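Local coordinates for alginate lyase (PDB 3NNB), which probably cleaves alginate, a polysaccharide of uronic acids, by beta-elimination at its glycosidic bonds, at residues Ser47-Thr52 and Gly58-Tyr63; Gly263-Glu268 and Ile279-His284; Pro319-Pro324 and Ala364-Thr369. One frame throughout, in Å; residues are numbered along the deposited sequence.

In the fold
Interactions 2 and 3 lie about 18 Å apart, centre to centre, while interaction 1 sits across the chain's centre from both. Only interaction 2 is fully buried: a glutamine just ahead of the short helix 266-269 reaches an asparagine on helix 274-293, and one amide-to-amide hydrogen bond joins them. Interaction 1, partly buried, pairs two turns of the loop before strand 64-66 and depends on lysine ammonium groups gripping carbonyls, with a selenium over an imidazole. Interaction 3, partly buried and farthest from the centre, has no hydrogen bond across it; a phenylalanine face meets a glycine turn. Interactions 2 and 3 share helix 336-351 as a neighbour.

Interaction 1 (Ser47-Thr52 and Gly58-Tyr63); sequences SVMDKT and GDKHDY
The selenium of Met49, a selenomethionine, sits squarely above the imidazole of His61, with SE 3.6 Å from the ring centroid and only 3° from the ring normal. Bends at chi2 and chi3 fold the chain back over this face, so that CE also makes a CH-pi contact, coming 3.6 Å from NE2 of His61. The ring is anchored through ND1, bonded to the carbonyl of Lys141.

Lys51 works differently. Its CG lies between the backbone N and the carbonyl carbon (chi1 63°), the chain runs extended to CE, and a final turn at chi4 brings the ammonium group among backbone oxygens. NZ donates to Val48 O at 2.8 Å, to Lys60 O at 2.9 Å and to Asp62 O at 3.1 Å, the first two from positions tilted slightly from the carbonyl plane, the third from above it. The strongest polar partner of NZ is Asp97, whose carboxylate probably balances the charge of this buried lysine.

Both sides are type I beta turns, Ser47-Asp50 and Asp59-Asp62, in the loop between helix 27-41 and strand 64-66. Ser47 OG accepts from the backbone N of Met49 in an ST turn, and Asp59 OD1 accepts from that of His61 in an Asx turn.

Lys60 and Lys51 run antiparallel side by side, each toward the other's backbone. In one of its two conformers Lys60 NZ reaches Lys51 O, 3.2 Å away and approached from above the carbonyl plane; Thr54 OG1 is a further partner. Between the turns, Val48 CG2 packs 3.7 Å from CA of His61, while CG1 of the same valine approaches the edge of the Tyr63 ring, whose hydroxyl is bonded to Asp167.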
loop_
_atom_site.group_PDB
_atom_site.type_symbol
_atom_site.label_atom_id
_atom_site.label_comp_id
_atom_site.label_asym_id
_atom_site.label_seq_id
_atom_site.Cartn_x
_atom_site.Cartn_y
_atom_site.Cartn_z
ATOM N N SER A 47 6.922 10.860 -14.813
ATOM C CA SER A 47 7.421 9.584 -15.314
ATOM C C SER A 47 8.792 9.310 -14.757
ATOM O O SER A 47 9.445 10.201 -14.198
ATOM C CB SER A 47 7.479 9.534 -16.839
ATOM O OG SER A 47 8.640 10.202 -17.360
ATOM N N VAL A 48 9.247 8.063 -14.952
ATOM C CA VAL A 48 10.603 7.695 -14.591
ATOM C C VAL A 48 11.678 8.444 -15.431
ATOM O O VAL A 48 12.856 8.373 -15.113
ATOM C CB VAL A 48 10.852 6.177 -14.702
ATOM C CG1 VAL A 48 9.924 5.414 -13.704
ATOM C CG2 VAL A 48 10.738 5.658 -16.187
HETATM N N MSE A 49 11.283 9.161 -16.462
HETATM C CA MSE A 49 12.225 9.980 -17.233
HETATM C C MSE A 49 12.567 11.283 -16.561
HETATM O O MSE A 49 13.500 12.000 -16.995
HETATM C CB MSE A 49 11.688 10.224 -18.640
HETATM C CG MSE A 49 11.217 8.964 -19.352
HETATM SE SE MSE A 49 12.498 7.486 -19.423
HETATM C CE MSE A 49 13.540 8.206 -20.944
ATOM N N ASP A 50 11.878 11.633 -15.481
ATOM C CA ASP A 50 12.076 12.950 -14.888
ATOM C C ASP A 50 13.321 13.022 -14.012
ATOM O O ASP A 50 13.886 14.105 -13.833
ATOM C CB ASP A 50 10.862 13.366 -14.056
ATOM C CG ASP A 50 9.637 13.606 -14.891
ATOM O OD1 ASP A 50 9.772 13.831 -16.097
ATOM O OD2 ASP A 50 8.520 13.544 -14.334
ATOM N N LYS A 51 13.727 11.896 -13.439
ATOM C CA LYS A 51 14.893 11.873 -12.563
ATOM C C LYS A 51 16.145 12.334 -13.331
ATOM O O LYS A 51 16.276 12.127 -14.537
ATOM C CB LYS A 51 15.045 10.479 -11.934
ATOM C CG LYS A 51 15.305 9.311 -12.912
ATOM C CD LYS A 51 15.680 8.022 -12.184
ATOM C CE LYS A 51 15.786 6.825 -13.174
ATOM N NZ LYS A 51 14.401 6.463 -13.716
ATOM N N THR A 52 17.109 12.916 -12.647
ATOM C CA THR A 52 18.339 13.289 -13.356
ATOM C C THR A 52 19.296 12.112 -13.510
ATOM O O THR A 52 19.977 11.997 -14.562
ATOM C CB THR A 52 19.027 14.469 -12.680
ATOM O OG1 THR A 52 18.782 14.387 -11.259
ATOM C CG2 THR A 52 18.445 15.746 -13.248
ATOM N N GLY A 58 21.824 1.652 -17.270
ATOM C CA GLY A 58 21.957 2.660 -18.298
ATOM C C GLY A 58 20.654 3.005 -18.996
ATOM O O GLY A 58 20.668 3.796 -19.946
ATOM N N ASP A 59 19.543 2.445 -18.516
ATOM C CA ASP A 59 18.220 2.668 -19.103
ATOM C C ASP A 59 17.377 3.473 -18.130
ATOM O O ASP A 59 17.029 2.986 -17.047
ATOM C CB ASP A 59 17.551 1.306 -19.401
ATOM C CG ASP A 59 16.252 1.431 -20.157
ATOM O OD1 ASP A 59 15.793 2.568 -20.440
ATOM O OD2 ASP A 59 15.714 0.345 -20.497
ATOM N N LYS A 60 17.055 4.707 -18.525
ATOM C CA LYS A 60 16.278 5.642 -17.718
ATOM C C LYS A 60 14.873 5.094 -17.451
ATOM O O LYS A 60 14.218 5.471 -16.485
ATOM C CB LYS A 60 16.203 7.004 -18.438
ATOM C CG LYS A 60 15.412 8.109 -17.727
ATOM C CD LYS A 60 16.244 8.896 -16.752
ATOM C CE LYS A 60 17.275 9.745 -17.442
ATOM N NZ LYS A 60 18.170 10.403 -16.435
ATOM N N HIS A 61 14.410 4.190 -18.312
ATOM C CA HIS A 61 13.082 3.589 -18.144
ATOM C C HIS A 61 13.031 2.591 -16.985
ATOM O O HIS A 61 11.953 2.151 -16.583
ATOM C CB HIS A 61 12.629 2.896 -19.418
ATOM C CG HIS A 61 12.355 3.817 -20.550
ATOM N ND1 HIS A 61 11.082 4.281 -20.822
ATOM C CD2 HIS A 61 13.164 4.301 -21.530
ATOM C CE1 HIS A 61 11.129 5.030 -21.918
ATOM N NE2 HIS A 61 12.381 5.075 -22.360
ATOM N N ASP A 62 14.193 2.197 -16.456
ATOM C CA ASP A 62 14.230 1.443 -15.238
ATOM C C ASP A 62 13.963 2.320 -14.015
ATOM O O ASP A 62 14.644 3.328 -13.772
ATOM C CB ASP A 62 15.562 0.712 -15.063
ATOM C CG ASP A 62 15.762 -0.434 -16.064
ATOM O OD1 ASP A 62 14.799 -0.875 -16.731
ATOM O OD2 ASP A 62 16.920 -0.911 -16.134
ATOM N N TYR A 63 12.988 1.876 -13.218
ATOM C CA TYR A 63 12.699 2.489 -11.936
ATOM C C TYR A 63 13.933 2.481 -11.040
ATOM O O TYR A 63 14.610 1.474 -10.938
ATOM C CB TYR A 63 11.523 1.780 -11.238
ATOM C CG TYR A 63 11.158 2.347 -9.885
ATOM C CD1 TYR A 63 10.312 3.434 -9.748
ATOM C CD2 TYR A 63 11.667 1.769 -8.754
ATOM C CE1 TYR A 63 9.978 3.921 -8.506
ATOM C CE2 TYR A 63 11.343 2.257 -7.483
ATOM C CZ TYR A 63 10.503 3.328 -7.367
ATOM O OH TYR A 63 10.179 3.808 -6.110
#

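Interaction 2 (Gly263-Glu268 and Ile279-His284); sequences GKQPLE and IFNLGH
Gln265 stretches toward Asn281 on helix 274-293 and joins it through a single amide-to-amide hydrogen bond. From CB, which is directed at that helix, the chain leaves with CG anti to the carbonyl carbon (chi1 -55°) and stays extended at chi2, so these two methylene groups serve to span the distance. CD, the first atom to come near the helix, lies 4.1 Å from ND2 of Asn281. At the tip the two amide atoms part ways. OE1 accepts from Asn281 ND2 at 2.9 Å, the N-H...O angle being 154°, and also rests 3.2 Å from CB of Asn281; the donor lies somewhat tilted from the carbonyl plane of Gln265, while OE1 stays close to the amide plane of Asn281. NE2 turns instead to the aliphatic side chain of Leu282, 3.9 Å from its CG. The two amide planes are inclined by 32°.

Gln265 is the N-cap residue of the short helix 266-269, so its side chain ties the start of that helix, part of a connection in what is probably the alpha/alpha toroid of this lyase family, to the flank of the long one. Within the first turn of the short helix, Glu268 lies across the asparagine at about a right angle, but OE2 is 3.8 Å from Asn281 ND2, too far to bond; it accepts instead from the backbone N of Asn221, at the start of helix 221-236. An alanine replacing Gln265 is likely to deprive Asn281 ND2 of one of its acceptors and to open a gap beside Leu282.

The second acceptor of ND2 is Gln258 OE1. With two neutral side-chain oxygens as acceptors for the buried ND2, a flip of the Asn281 amide is probably disfavoured, since it would turn OD1 toward both.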
loop_
_atom_site.group_PDB
_atom_site.type_symbol
_atom_site.label_atom_id
_atom_site.label_comp_id
_atom_site.label_asym_id
_atom_site.label_seq_id
_atom_site.Cartn_x
_atom_site.Cartn_y
_atom_site.Cartn_z
ATOM N N GLY A 263 0.533 -11.780 20.693
ATOM C CA GLY A 263 0.260 -10.725 19.730
ATOM C C GLY A 263 1.392 -9.803 19.340
ATOM O O GLY A 263 1.261 -9.044 18.407
ATOM N N LYS A 264 2.503 -9.862 20.044
ATOM C CA LYS A 264 3.632 -9.019 19.703
ATOM C C LYS A 264 4.195 -9.367 18.330
ATOM O O LYS A 264 4.256 -10.544 17.962
ATOM C CB LYS A 264 4.740 -9.132 20.756
ATOM C CG LYS A 264 4.440 -8.491 22.127
ATOM C CD LYS A 264 5.639 -8.472 23.052
ATOM C CE LYS A 264 5.270 -7.933 24.426
ATOM N NZ LYS A 264 4.483 -8.901 25.204
ATOM N N GLN A 265 4.652 -8.355 17.601
ATOM C CA GLN A 265 5.356 -8.577 16.360
ATOM C C GLN A 265 6.789 -8.094 16.575
ATOM O O GLN A 265 7.108 -6.909 16.360
ATOM C CB GLN A 265 4.719 -7.822 15.188
ATOM C CG GLN A 265 3.229 -8.101 14.976
ATOM C CD GLN A 265 2.618 -7.121 13.989
ATOM O OE1 GLN A 265 3.133 -6.966 12.882
ATOM N NE2 GLN A 265 1.618 -6.378 14.423
ATOM N N PRO A 266 7.638 -8.983 17.072
ATOM C CA PRO A 266 8.930 -8.511 17.588
ATOM C C PRO A 266 9.799 -7.772 16.587
ATOM O O PRO A 266 10.557 -6.888 17.009
ATOM C CB PRO A 266 9.631 -9.803 18.059
ATOM C CG PRO A 266 8.809 -10.921 17.618
ATOM C CD PRO A 266 7.440 -10.411 17.300
ATOM N N LEU A 267 9.750 -8.144 15.310
ATOM C CA LEU A 267 10.610 -7.475 14.331
ATOM C C LEU A 267 10.150 -6.048 14.031
ATOM O O LEU A 267 10.963 -5.220 13.600
ATOM C CB LEU A 267 10.727 -8.272 13.039
ATOM C CG LEU A 267 11.327 -9.672 13.189
ATOM C CD1 LEU A 267 11.245 -10.497 11.867
ATOM C CD2 LEU A 267 12.789 -9.585 13.736
ATOM N N GLU A 268 8.860 -5.777 14.243
ATOM C CA GLU A 268 8.327 -4.426 14.146
ATOM C C GLU A 268 8.549 -3.643 15.452
ATOM O O GLU A 268 8.830 -2.455 15.429
ATOM C CB GLU A 268 6.854 -4.455 13.792
ATOM C CG GLU A 268 6.499 -5.417 12.636
ATOM C CD GLU A 268 7.342 -5.214 11.403
ATOM O OE1 GLU A 268 7.800 -4.055 11.144
ATOM O OE2 GLU A 268 7.587 -6.239 10.710
ATOM N N ILE A 279 1.401 -1.079 13.164
ATOM C CA ILE A 279 0.187 -0.699 12.411
ATOM C C ILE A 279 0.306 -0.963 10.888
ATOM O O ILE A 279 -0.618 -1.428 10.272
ATOM C CB ILE A 279 -0.169 0.799 12.700
ATOM C CG1 ILE A 279 -0.602 0.946 14.156
ATOM C CG2 ILE A 279 -1.233 1.325 11.708
ATOM C CD1 ILE A 279 -0.724 2.404 14.626
ATOM N N PHE A 280 1.458 -0.639 10.323
ATOM C CA PHE A 280 1.773 -0.894 8.904
ATOM C C PHE A 280 1.535 -2.362 8.588
ATOM O O PHE A 280 0.817 -2.698 7.626
ATOM C CB PHE A 280 3.241 -0.535 8.709
ATOM C CG PHE A 280 3.741 -0.458 7.260
ATOM C CD1 PHE A 280 3.272 0.495 6.378
ATOM C CD2 PHE A 280 4.775 -1.291 6.842
ATOM C CE1 PHE A 280 3.821 0.610 5.093
ATOM C CE2 PHE A 280 5.310 -1.191 5.577
ATOM C CZ PHE A 280 4.844 -0.244 4.707
ATOM N N ASN A 281 2.073 -3.246 9.416
ATOM C CA ASN A 281 1.953 -4.687 9.167
ATOM C C ASN A 281 0.523 -5.158 9.393
ATOM O O ASN A 281 0.011 -5.910 8.610
ATOM C CB ASN A 281 2.955 -5.472 10.031
ATOM C CG ASN A 281 3.497 -6.707 9.369
ATOM O OD1 ASN A 281 3.518 -6.838 8.143
ATOM N ND2 ASN A 281 4.044 -7.613 10.186
ATOM N N LEU A 282 -0.117 -4.683 10.463
ATOM C CA LEU A 282 -1.527 -5.034 10.705
ATOM C C LEU A 282 -2.426 -4.584 9.550
ATOM O O LEU A 282 -3.351 -5.319 9.141
ATOM C CB LEU A 282 -2.029 -4.433 12.026
ATOM C CG LEU A 282 -1.973 -5.326 13.242
ATOM C CD1 LEU A 282 -2.118 -4.471 14.515
ATOM C CD2 LEU A 282 -3.057 -6.458 13.114
ATOM N N GLY A 283 -2.193 -3.386 9.023
ATOM C CA GLY A 283 -2.993 -2.908 7.879
ATOM C C GLY A 283 -2.818 -3.802 6.635
ATOM O O GLY A 283 -3.773 -4.060 5.906
ATOM N N HIS A 284 -1.612 -4.286 6.413
ATOM C CA HIS A 284 -1.327 -5.179 5.303
ATOM C C HIS A 284 -1.936 -6.572 5.537
ATOM O O HIS A 284 -2.397 -7.235 4.587
ATOM C CB HIS A 284 0.152 -5.254 5.024
ATOM C CG HIS A 284 0.728 -3.938 4.637
ATOM N ND1 HIS A 284 2.078 -3.663 4.746
ATOM C CD2 HIS A 284 0.133 -2.797 4.215
ATOM C CE1 HIS A 284 2.283 -2.410 4.361
ATOM N NE2 HIS A 284 1.128 -1.867 4.019
#

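Interaction 3 (Pro319-Pro324 and Ala364-Thr369); sequences PYIGKP and AQFRET
The Phe366 ring presents one face to the backbone of Ile321 and Gly322. CA of Gly322 makes a CH-pi contact, 3.9 Å from the ring centroid and 22° from the ring normal, and is nearest to CD1 of Phe366 at 3.6 Å. Over the same face, toward the rim, lies the carbonyl oxygen of Ile321, 3.7 Å from CE2 of Phe366. Beside it the CG2 branch of Ile321, anti to its backbone N, touches CD2 of the ring at 3.9 Å. Gln365 CG lies above the centre of the opposite face, so the ring is sandwiched.

What brings the glycine so close is a type II beta turn, Tyr320-Lys323, closed by the bond from Lys323 N to Tyr320 O. Gly322 holds its third position with positive phi (84°), and a CB there would collide with CE1 of Phe366. The side chain of Gln340 grips the turn with two bonds: OE1 accepts from Gly322 N and NE2 donates to Tyr320 O.

On the other side, Phe366 is the last residue of helix 359-366, and the chain leaves through Arg367, which makes a cation-pi contact with Trp345 and a salt bridge to Glu360. Helix 336-351 underlies both partners: Ile321 rests on Ala343, Cys344 and Leu347, and Phe366 also touches Cys344, so the loop after helix 310-317 and the end of helix 359-366 meet over it.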
loop_
_atom_site.group_PDB
_atom_site.type_symbol
_atom_site.label_atom_id
_atom_site.label_comp_id
_atom_site.label_asym_id
_atom_site.label_seq_id
_atom_site.Cartn_x
_atom_site.Cartn_y
_atom_site.Cartn_z
ATOM N N PRO A 319 -4.723 -1.799 23.973
ATOM C CA PRO A 319 -4.578 -1.033 25.233
ATOM C C PRO A 319 -3.820 0.266 25.116
ATOM O O PRO A 319 -3.949 1.155 25.978
ATOM C CB PRO A 319 -3.859 -2.012 26.157
ATOM C CG PRO A 319 -4.221 -3.375 25.601
ATOM C CD PRO A 319 -4.276 -3.193 24.121
ATOM N N TYR A 320 -3.009 0.389 24.061
ATOM C CA TYR A 320 -2.235 1.580 23.874
ATOM C C TYR A 320 -2.978 2.675 23.152
ATOM O O TYR A 320 -2.521 3.804 23.120
ATOM C CB TYR A 320 -0.934 1.250 23.132
ATOM C CG TYR A 320 -0.036 0.321 23.912
ATOM C CD1 TYR A 320 0.668 0.769 25.033
ATOM C CD2 TYR A 320 0.126 -1.013 23.523
ATOM C CE1 TYR A 320 1.494 -0.086 25.748
ATOM C CE2 TYR A 320 0.942 -1.865 24.207
ATOM C CZ TYR A 320 1.628 -1.399 25.326
ATOM O OH TYR A 320 2.441 -2.274 25.958
ATOM N N ILE A 321 -4.134 2.347 22.597
ATOM C CA ILE A 321 -4.903 3.340 21.876
ATOM C C ILE A 321 -5.576 4.243 22.881
ATOM O O ILE A 321 -6.273 3.767 23.793
ATOM C CB ILE A 321 -5.944 2.707 20.910
ATOM C CG1 ILE A 321 -5.243 1.830 19.877
ATOM C CG2 ILE A 321 -6.740 3.805 20.215
ATOM C CD1 ILE A 321 -6.200 1.062 18.943
ATOM N N GLY A 322 -5.304 5.531 22.773
ATOM C CA GLY A 322 -5.816 6.504 23.734
ATOM C C GLY A 322 -5.005 6.675 25.010
ATOM O O GLY A 322 -5.369 7.477 25.868
ATOM N N LYS A 323 -3.888 5.957 25.129
ATOM C CA LYS A 323 -2.980 6.051 26.273
ATOM C C LYS A 323 -1.782 6.874 25.864
ATOM O O LYS A 323 -1.392 6.832 24.708
ATOM C CB LYS A 323 -2.523 4.645 26.633
ATOM C CG LYS A 323 -2.193 4.387 28.048
ATOM C CD LYS A 323 -1.939 2.910 28.305
ATOM C CE LYS A 323 -3.166 2.185 28.851
ATOM N NZ LYS A 323 -2.804 0.890 29.424
ATOM N N PRO A 324 -1.188 7.653 26.790
ATOM C CA PRO A 324 -0.072 8.486 26.377
ATOM C C PRO A 324 1.167 7.706 25.977
ATOM O O PRO A 324 1.350 6.537 26.387
ATOM C CB PRO A 324 0.252 9.326 27.628
ATOM C CG PRO A 324 -0.746 8.989 28.606
ATOM C CD PRO A 324 -1.599 7.879 28.190
ATOM N N ALA A 364 -14.031 4.474 17.944
ATOM C CA ALA A 364 -14.882 5.658 17.946
ATOM C C ALA A 364 -14.663 6.519 19.190
ATOM O O ALA A 364 -14.822 7.742 19.129
ATOM C CB ALA A 364 -16.359 5.233 17.846
ATOM N N GLN A 365 -14.271 5.881 20.295
ATOM C CA GLN A 365 -13.958 6.564 21.550
ATOM C C GLN A 365 -12.770 7.510 21.407
ATOM O O GLN A 365 -12.774 8.594 21.967
ATOM C CB GLN A 365 -13.712 5.529 22.659
ATOM C CG GLN A 365 -13.543 6.090 24.052
ATOM C CD GLN A 365 -13.298 5.005 25.113
ATOM O OE1 GLN A 365 -13.550 3.803 24.896
ATOM N NE2 GLN A 365 -12.806 5.438 26.276
ATOM N N PHE A 366 -11.770 7.131 20.613
ATOM C CA PHE A 366 -10.527 7.905 20.520
ATOM C C PHE A 366 -10.285 8.625 19.202
ATOM O O PHE A 366 -9.415 9.478 19.128
ATOM C CB PHE A 366 -9.339 7.007 20.851
ATOM C CG PHE A 366 -9.467 6.341 22.208
ATOM C CD1 PHE A 366 -9.355 7.106 23.361
ATOM C CD2 PHE A 366 -9.744 4.991 22.322
ATOM C CE1 PHE A 366 -9.494 6.515 24.606
ATOM C CE2 PHE A 366 -9.870 4.410 23.554
ATOM C CZ PHE A 366 -9.761 5.173 24.696
ATOM N N ARG A 367 -11.039 8.273 18.166
ATOM C CA ARG A 367 -10.831 8.837 16.826
ATOM C C ARG A 367 -11.333 10.294 16.764
ATOM O O ARG A 367 -12.408 10.558 17.291
ATOM C CB ARG A 367 -11.731 7.996 15.918
ATOM C CG ARG A 367 -11.625 8.199 14.470
ATOM C CD ARG A 367 -12.669 7.380 13.763
ATOM N NE ARG A 367 -12.408 5.948 13.854
ATOM C CZ ARG A 367 -13.331 5.027 14.186
ATOM N NH1 ARG A 367 -14.593 5.410 14.460
ATOM N NH2 ARG A 367 -12.995 3.715 14.244
ATOM N N GLU A 368 -10.561 11.201 16.142
ATOM C CA GLU A 368 -10.988 12.593 15.924
ATOM C C GLU A 368 -11.039 12.952 14.431
ATOM O O GLU A 368 -11.027 14.127 14.049
ATOM C CB GLU A 368 -10.051 13.549 16.670
ATOM C CG GLU A 368 -10.252 13.501 18.180
ATOM C CD GLU A 368 -9.348 14.466 18.916
ATOM O OE1 GLU A 368 -8.126 14.503 18.609
ATOM O OE2 GLU A 368 -9.867 15.178 19.804
ATOM N N THR A 369 -11.153 11.942 13.588
ATOM C CA THR A 369 -11.121 12.104 12.135
ATOM C C THR A 369 -12.257 12.994 11.614
ATOM O O THR A 369 -13.406 12.633 11.720
ATOM C CB THR A 369 -11.138 10.685 11.501
ATOM O OG1 THR A 369 -10.091 9.911 12.101
ATOM C CG2 THR A 369 -10.882 10.688 9.986
#